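Local coordinates for protein lipocalin (Argas monolakensis, PDB 3BRN) that binds the biogenic amine serotonin in the pocket of a lipocalin beta barrel, consistent with a role as a tick amine-binding protein, at residues L29-K34 and T134-V139; L98-D101 and C105-M108; Y115-H120 and G130-K135. All coordinates share one frame; numbering follows the deposited sequence.

Contact 1 (L29-K34 and T134-V139); sequences LRKTTK and TKFAQV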
# COMPACT_ATOMS: atom_id res chain seq x y z
N LEU A 29 -1.99 -5.34 0.41
CA LEU A 29 -0.63 -5.42 0.94
C LEU A 29 -0.12 -6.78 0.47
O LEU A 29 -0.67 -7.80 0.87
CB LEU A 29 -0.61 -5.34 2.46
CG LEU A 29 0.75 -5.61 3.15
CD1 LEU A 29 1.77 -4.62 2.63
CD2 LEU A 29 0.57 -5.39 4.65
N ARG A 30 0.74 -6.77 -0.55
CA ARG A 30 1.20 -7.99 -1.21
C ARG A 30 2.32 -8.69 -0.45
O ARG A 30 2.32 -9.92 -0.32
CB ARG A 30 1.63 -7.68 -2.65
CG ARG A 30 2.20 -8.86 -3.45
CD ARG A 30 1.21 -10.03 -3.57
NE ARG A 30 1.83 -11.17 -4.25
CZ ARG A 30 2.70 -12.01 -3.69
NH1 ARG A 30 3.04 -11.87 -2.41
NH2 ARG A 30 3.21 -13.00 -4.39
N LYS A 31 3.35 -7.94 -0.05
CA LYS A 31 4.46 -8.52 0.73
C LYS A 31 4.85 -7.52 1.80
O LYS A 31 4.86 -6.33 1.53
CB LYS A 31 5.69 -8.77 -0.16
CG LYS A 31 5.45 -9.66 -1.39
CD LYS A 31 6.74 -9.91 -2.13
CE LYS A 31 6.51 -10.74 -3.39
NZ LYS A 31 7.61 -10.54 -4.37
N THR A 32 5.37 -8.02 2.92
CA THR A 32 5.89 -7.15 3.98
C THR A 32 7.03 -7.84 4.73
O THR A 32 7.13 -9.07 4.71
CB THR A 32 4.75 -6.70 4.97
OG1 THR A 32 5.30 -5.88 6.01
CG2 THR A 32 4.05 -7.91 5.60
N THR A 33 7.95 -7.05 5.29
CA THR A 33 8.97 -7.61 6.18
C THR A 33 8.48 -7.64 7.63
O THR A 33 9.23 -8.01 8.53
CB THR A 33 10.30 -6.82 6.11
OG1 THR A 33 10.07 -5.44 6.45
CG2 THR A 33 10.89 -6.89 4.67
N LYS A 34 7.25 -7.19 7.88
CA LYS A 34 6.71 -7.31 9.22
C LYS A 34 5.86 -8.59 9.31
O LYS A 34 4.95 -8.79 8.50
CB LYS A 34 5.84 -6.09 9.57
CG LYS A 34 5.01 -6.24 10.85
CD LYS A 34 4.29 -4.94 11.18
CE LYS A 34 3.12 -5.17 12.14
NZ LYS A 34 2.33 -3.91 12.36
N THR A 134 11.57 -5.20 -8.07
CA THR A 134 12.99 -4.87 -8.01
C THR A 134 13.31 -3.97 -6.82
O THR A 134 14.38 -4.08 -6.22
CB THR A 134 13.47 -4.20 -9.32
OG1 THR A 134 13.19 -5.05 -10.43
CG2 THR A 134 14.96 -3.93 -9.25
N LYS A 135 12.45 -3.00 -6.55
CA LYS A 135 12.72 -2.02 -5.49
C LYS A 135 12.53 -2.68 -4.14
O LYS A 135 13.30 -2.46 -3.20
CB LYS A 135 11.81 -0.80 -5.64
CG LYS A 135 11.89 0.20 -4.49
CD LYS A 135 13.18 1.01 -4.54
CE LYS A 135 13.27 1.93 -3.31
NZ LYS A 135 14.47 2.83 -3.46
N PHE A 136 11.45 -3.46 -4.02
CA PHE A 136 11.16 -4.12 -2.76
C PHE A 136 12.29 -5.09 -2.39
O PHE A 136 12.77 -5.10 -1.24
CB PHE A 136 9.78 -4.83 -2.82
CG PHE A 136 9.45 -5.62 -1.58
CD1 PHE A 136 9.05 -4.96 -0.42
CD2 PHE A 136 9.65 -6.99 -1.54
CE1 PHE A 136 8.79 -5.67 0.75
CE2 PHE A 136 9.40 -7.71 -0.36
CZ PHE A 136 8.97 -7.03 0.78
N ALA A 137 12.79 -5.81 -3.38
CA ALA A 137 13.95 -6.69 -3.17
C ALA A 137 15.17 -5.91 -2.71
O ALA A 137 15.87 -6.35 -1.80
CB ALA A 137 14.29 -7.48 -4.45
N GLN A 138 15.41 -4.75 -3.30
CA GLN A 138 16.54 -3.92 -2.86
C GLN A 138 16.45 -3.54 -1.40
O GLN A 138 17.44 -3.64 -0.68
CB GLN A 138 16.71 -2.67 -3.72
CG GLN A 138 17.74 -2.84 -4.81
CD GLN A 138 17.85 -1.62 -5.71
OE1 GLN A 138 17.67 -0.44 -5.13
NE2 GLN A 138 18.03 -1.74 -6.92
N VAL A 139 15.35 -2.92 -1.00
CA VAL A 139 15.23 -2.43 0.37
C VAL A 139 15.05 -3.53 1.41
O VAL A 139 15.46 -3.37 2.55
CB VAL A 139 14.14 -1.33 0.53
CG1 VAL A 139 14.49 -0.14 -0.34
CG2 VAL A 139 12.71 -1.88 0.18
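F136 meets K31 by apolar packing, and the two residues together contribute 126 of the 155 Å² buried between 29-34 and 134-139. The ring tip does the touching: F136 CZ lies 3.8 Å from K31 CB. Farther along the lysine, K31 CD comes within 3.9 Å of F136 CE2, so the extended chain runs along the CZ, CE2 and CD2 atoms of the ring. The two side chains cross obliquely. With its CG anti to the backbone N (chi1 176°), F136 carries its ring off the helix and bridges a CA-CA gap of 8.7 Å to K31. T33 CG2 adds a looser contact, 4.3 Å from F136 CZ.

These contacts seat helix 131-140 against strand 26-32 on the outside of the lipocalin barrel. The strand is irregular here, since R30 and K31 both face L117 of the neighbouring strand in a classic beta bulge.

Polar interactions surround the packing. K31 NZ, at the end of the same chain that borders the ring, forms a salt bridge with D133, one turn before F136 in the helix. Where the strand ends, T32 OG1 accepts from K34 N at 3.0 Å, a nearly straight bond (167°) that makes an ST turn. T33 OG1, the other branch beside the methyl near F136 CZ, accepts from Y115 N.

Contact 2 (L98-D101 and C105-M108); sequences LFSD and CDVM. With SRO (serotonin), chain C.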
# COMPACT_ATOMS: atom_id res chain seq x y z
N LEU A 98 8.69 4.96 -0.84
CA LEU A 98 10.07 4.84 -1.30
C LEU A 98 10.09 4.79 -2.81
O LEU A 98 11.09 5.10 -3.43
CB LEU A 98 10.71 3.57 -0.73
CG LEU A 98 10.65 3.48 0.80
CD1 LEU A 98 11.33 2.20 1.22
CD2 LEU A 98 11.32 4.72 1.42
N PHE A 99 9.02 4.26 -3.39
CA PHE A 99 8.88 4.19 -4.83
C PHE A 99 7.43 3.96 -5.22
O PHE A 99 6.69 3.29 -4.52
CB PHE A 99 9.78 3.10 -5.43
CG PHE A 99 9.55 2.85 -6.89
CD1 PHE A 99 10.23 3.59 -7.85
CD2 PHE A 99 8.66 1.88 -7.31
CE1 PHE A 99 10.01 3.38 -9.20
CE2 PHE A 99 8.42 1.68 -8.66
CZ PHE A 99 9.11 2.41 -9.61
N SER A 100 7.00 4.50 -6.35
CA SER A 100 5.65 4.24 -6.82
C SER A 100 5.59 4.55 -8.30
O SER A 100 6.39 5.34 -8.79
CB SER A 100 4.66 5.13 -6.08
OG SER A 100 3.33 4.81 -6.44
N ASP A 101 4.70 3.86 -9.02
CA ASP A 101 4.45 4.20 -10.42
C ASP A 101 3.09 4.91 -10.55
O ASP A 101 2.65 5.23 -11.65
CB ASP A 101 4.53 2.97 -11.32
CG ASP A 101 3.41 1.97 -11.07
OD1 ASP A 101 2.60 2.19 -10.15
OD2 ASP A 101 3.35 0.97 -11.81
N CYS A 105 1.45 -0.18 -8.34
CA CYS A 105 2.18 -0.67 -7.18
C CYS A 105 2.97 0.42 -6.45
O CYS A 105 3.34 1.43 -7.04
CB CYS A 105 3.10 -1.83 -7.58
SG CYS A 105 4.41 -1.34 -8.73
N ASP A 106 3.25 0.21 -5.18
CA ASP A 106 4.04 1.10 -4.37
C ASP A 106 5.01 0.29 -3.55
O ASP A 106 4.70 -0.80 -3.15
CB ASP A 106 3.19 1.83 -3.35
CG ASP A 106 1.97 2.43 -3.93
OD1 ASP A 106 2.07 3.34 -4.73
OD2 ASP A 106 0.91 2.04 -3.50
N VAL A 107 6.15 0.85 -3.22
CA VAL A 107 6.98 0.30 -2.15
C VAL A 107 7.08 1.34 -1.03
O VAL A 107 7.44 2.48 -1.29
CB VAL A 107 8.39 -0.04 -2.68
CG1 VAL A 107 9.29 -0.52 -1.51
CG2 VAL A 107 8.27 -1.08 -3.81
N MET A 108 6.80 0.92 0.20
CA MET A 108 6.71 1.83 1.32
C MET A 108 7.70 1.40 2.40
O MET A 108 8.03 0.21 2.54
CB MET A 108 5.31 1.73 1.96
CG MET A 108 4.13 1.94 1.03
SD MET A 108 4.17 3.52 0.17
CE MET A 108 2.43 3.63 -0.29
OH SRO C . -4.64 5.46 2.05
CZ3 SRO C . -3.49 4.75 2.28
CH2 SRO C . -3.01 4.72 3.59
CZ2 SRO C . -1.91 3.92 3.91
CE2 SRO C . -1.30 3.23 2.88
NE1 SRO C . -0.21 2.43 2.78
CD1 SRO C . -0.08 2.00 1.51
CG SRO C . -1.09 2.57 0.74
CD2 SRO C . -1.84 3.36 1.61
CE3 SRO C . -2.89 4.09 1.33
CB SRO C . -1.29 2.38 -0.75
CA SRO C . -1.04 3.71 -1.49
NZ SRO C . -1.40 3.54 -2.90
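The antiparallel hairpin of strands 99-100 and 105-109 supplies D106 and M108 to the serotonin pocket, and S100 and D106 meet across it as a non-hydrogen-bonded pair. S100 OG donates to D106 OD1 at 2.6 Å, approaching nearly in line with the C-O bond. The OG is placed there by chi1 -175°, anti to the backbone N, and it also has Y102 N as a hydrogen-bond partner. The other carboxylate oxygen is left to the ligand: D106 OD2 accepts from serotonin NZ at 2.8 Å. S100 is thus a second-shell residue positioning the first-shell carboxylate, which would probably stabilise a protonated amine; S18 O is a further partner of serotonin.

M108, bent at chi2, brings its CE to 3.5 Å from serotonin CD1.

A classic beta bulge, L98 and F99 both facing V107, puts one extra residue into the ladder. V107 O is gripped by two donors, L98 N at 2.8 Å and F99 N at 3.2 Å, while V107 N returns a bond to F99 O. Toward the turn, C105 N donates to D101 OD1 over 3.2 Å, almost straight (172°), on the syn side but 32° out of the carboxylate plane. The same aspartate also holds R103 N and S104 OG. An aspartate on the ligand amine with a methionine beside the indole marks the amine-binding site of this lipocalin barrel.

Contact 3 (Y115-H120 and G130-K135); sequences YELWVH and GCCDTK. With SRO (serotonin), chain C.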
# COMPACT_ATOMS: atom_id res chain seq x y z
N TYR A 115 9.40 -2.84 5.59
CA TYR A 115 9.15 -2.57 4.20
C TYR A 115 7.93 -3.27 3.66
O TYR A 115 7.63 -4.34 4.06
CB TYR A 115 10.39 -2.85 3.35
CG TYR A 115 11.57 -2.07 3.81
CD1 TYR A 115 11.63 -0.74 3.59
CD2 TYR A 115 12.57 -2.65 4.53
CE1 TYR A 115 12.65 -0.02 4.03
CE2 TYR A 115 13.62 -1.93 4.99
CZ TYR A 115 13.66 -0.61 4.73
OH TYR A 115 14.64 0.19 5.15
N GLU A 116 7.29 -2.66 2.68
CA GLU A 116 5.99 -3.13 2.20
C GLU A 116 5.87 -2.99 0.70
O GLU A 116 6.22 -1.95 0.14
CB GLU A 116 4.87 -2.29 2.85
CG GLU A 116 4.81 -2.44 4.37
CD GLU A 116 3.74 -1.56 5.01
OE1 GLU A 116 3.21 -0.67 4.31
OE2 GLU A 116 3.51 -1.71 6.23
N LEU A 117 5.25 -3.98 0.08
CA LEU A 117 4.88 -3.86 -1.32
C LEU A 117 3.36 -3.87 -1.39
O LEU A 117 2.73 -4.85 -0.99
CB LEU A 117 5.45 -5.05 -2.10
CG LEU A 117 5.00 -5.20 -3.56
CD1 LEU A 117 5.46 -4.03 -4.40
CD2 LEU A 117 5.55 -6.51 -4.13
N TRP A 118 2.78 -2.82 -1.93
CA TRP A 118 1.36 -2.73 -2.13
C TRP A 118 1.05 -2.82 -3.60
O TRP A 118 1.74 -2.25 -4.38
CB TRP A 118 0.83 -1.46 -1.53
CG TRP A 118 0.91 -1.31 -0.09
CD1 TRP A 118 1.98 -0.98 0.61
CD2 TRP A 118 -0.14 -1.50 0.84
NE1 TRP A 118 1.70 -0.93 1.92
CE2 TRP A 118 0.39 -1.26 2.10
CE3 TRP A 118 -1.47 -1.85 0.74
CZ2 TRP A 118 -0.37 -1.32 3.24
CZ3 TRP A 118 -2.21 -1.93 1.88
CH2 TRP A 118 -1.67 -1.66 3.10
N VAL A 119 0.04 -3.59 -3.98
CA VAL A 119 -0.28 -3.76 -5.40
C VAL A 119 -1.76 -3.51 -5.66
O VAL A 119 -2.62 -3.95 -4.90
CB VAL A 119 0.14 -5.15 -5.94
CG1 VAL A 119 -0.03 -5.21 -7.47
CG2 VAL A 119 1.57 -5.46 -5.56
N HIS A 120 -2.03 -2.69 -6.69
CA HIS A 120 -3.39 -2.34 -7.08
C HIS A 120 -4.20 -3.57 -7.48
O HIS A 120 -3.66 -4.50 -8.09
CB HIS A 120 -3.34 -1.34 -8.25
CG HIS A 120 -4.65 -0.70 -8.55
ND1 HIS A 120 -5.48 -1.14 -9.55
CD2 HIS A 120 -5.31 0.31 -7.92
CE1 HIS A 120 -6.61 -0.45 -9.52
NE2 HIS A 120 -6.53 0.43 -8.54
N GLY A 130 7.05 -6.10 -11.69
CA GLY A 130 7.96 -5.21 -12.40
C GLY A 130 8.89 -4.41 -11.51
O GLY A 130 9.63 -4.97 -10.71
N CYS A 131 8.90 -3.09 -11.70
CA CYS A 131 9.86 -2.24 -11.00
C CYS A 131 9.69 -2.25 -9.50
O CYS A 131 10.62 -1.96 -8.77
CB CYS A 131 9.81 -0.82 -11.53
SG CYS A 131 10.68 -0.65 -13.09
N CYS A 132 8.48 -2.52 -9.04
CA CYS A 132 8.24 -2.57 -7.61
C CYS A 132 8.86 -3.79 -6.99
O CYS A 132 9.27 -3.74 -5.85
CB CYS A 132 6.76 -2.51 -7.27
SG CYS A 132 6.03 -0.90 -7.54
N ASP A 133 8.86 -4.88 -7.71
CA ASP A 133 9.49 -6.07 -7.23
C ASP A 133 10.98 -5.81 -7.08
O ASP A 133 11.56 -6.12 -6.11
CB ASP A 133 9.25 -7.22 -8.18
CG ASP A 133 8.19 -8.17 -7.71
OD1 ASP A 133 7.95 -8.25 -6.52
OD2 ASP A 133 7.61 -8.84 -8.56
N THR A 134 11.57 -5.20 -8.07
CA THR A 134 12.99 -4.87 -8.01
C THR A 134 13.31 -3.97 -6.82
O THR A 134 14.38 -4.08 -6.22
CB THR A 134 13.47 -4.20 -9.32
OG1 THR A 134 13.19 -5.05 -10.43
CG2 THR A 134 14.96 -3.93 -9.25
N LYS A 135 12.45 -3.00 -6.55
CA LYS A 135 12.72 -2.02 -5.49
C LYS A 135 12.53 -2.68 -4.14
O LYS A 135 13.30 -2.46 -3.20
CB LYS A 135 11.81 -0.80 -5.64
CG LYS A 135 11.89 0.20 -4.49
CD LYS A 135 13.18 1.01 -4.54
CE LYS A 135 13.27 1.93 -3.31
NZ LYS A 135 14.47 2.83 -3.46
OH SRO C . -4.64 5.46 2.05
CZ3 SRO C . -3.49 4.75 2.28
CH2 SRO C . -3.01 4.72 3.59
CZ2 SRO C . -1.91 3.92 3.91
CE2 SRO C . -1.30 3.23 2.88
NE1 SRO C . -0.21 2.43 2.78
CD1 SRO C . -0.08 2.00 1.51
CG SRO C . -1.09 2.57 0.74
CD2 SRO C . -1.84 3.36 1.61
CE3 SRO C . -2.89 4.09 1.33
CB SRO C . -1.29 2.38 -0.75
CA SRO C . -1.04 3.71 -1.49
NZ SRO C . -1.40 3.54 -2.90
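W118 NE1 donates to E116 OE1 over 2.8 Å, the shortest polar bond here, and it lies on the opposite face of strand 115-120 from the L117-C132 contact. The N-H...O angle is 160°. The acceptor sits within 7° of the indole plane, at the ring edge, whereas from the carboxylate's own side the donor comes from above, 40° out of its plane. A bond in the indole plane would be expected to restrain rotation of the ring. One face of that ring carries the ligand: serotonin CD1 stands over the centre, its closest approach being 3.3 Å to W118 CE2. N114 ND2 is hydrogen-bonded to E116 OE2, so both oxygens of this second-shell carboxylate are engaged.

On the other face of the strand, L117 meets the helix. L117 CD1 presses against C132 CB at 3.5 Å, tighter than ordinary van der Waals contact. The second methyl, L117 CD2, lies 3.8 Å from D133 OD1, so the leucine straddles two successive helix residues. D133 is itself anchored, its OD2 accepting from Y129 N. C132 turns its SG to C105 of the adjacent strand in a disulfide, which ties the helix covalently to the barrel close to the leucine contact. G130 is the N-cap of this helix, its O accepting from T134 N at 3.3 Å.

Strand 115-120 thus has a ligand-lining face and a helix-packing face, the two-sided arrangement of a lipocalin barrel strand beneath the helix that follows the barrel in the chain.

In the fold
Helix 131-140 serves contacts 1 and 3, which share T134 and K135 and have centres about 6 Å apart. Their strands, 26-32 and 115-120, are neighbours in the antiparallel sheet, joined by backbone bonds such as K31 O to L117 N. Contact 2 centres about 6 Å from contact 3 and about 10 Å from contact 1; its strand 105-109 pairs with 115-120, and a disulfide joins contacts 2 and 3. Along the chain, contact 2 closes before contact 3 opens, and it is nested in the long loop that contact 1 closes. Contacts 2 and 3 both touch serotonin, so helix packing outside and ligand binding inside share the same barrel wall.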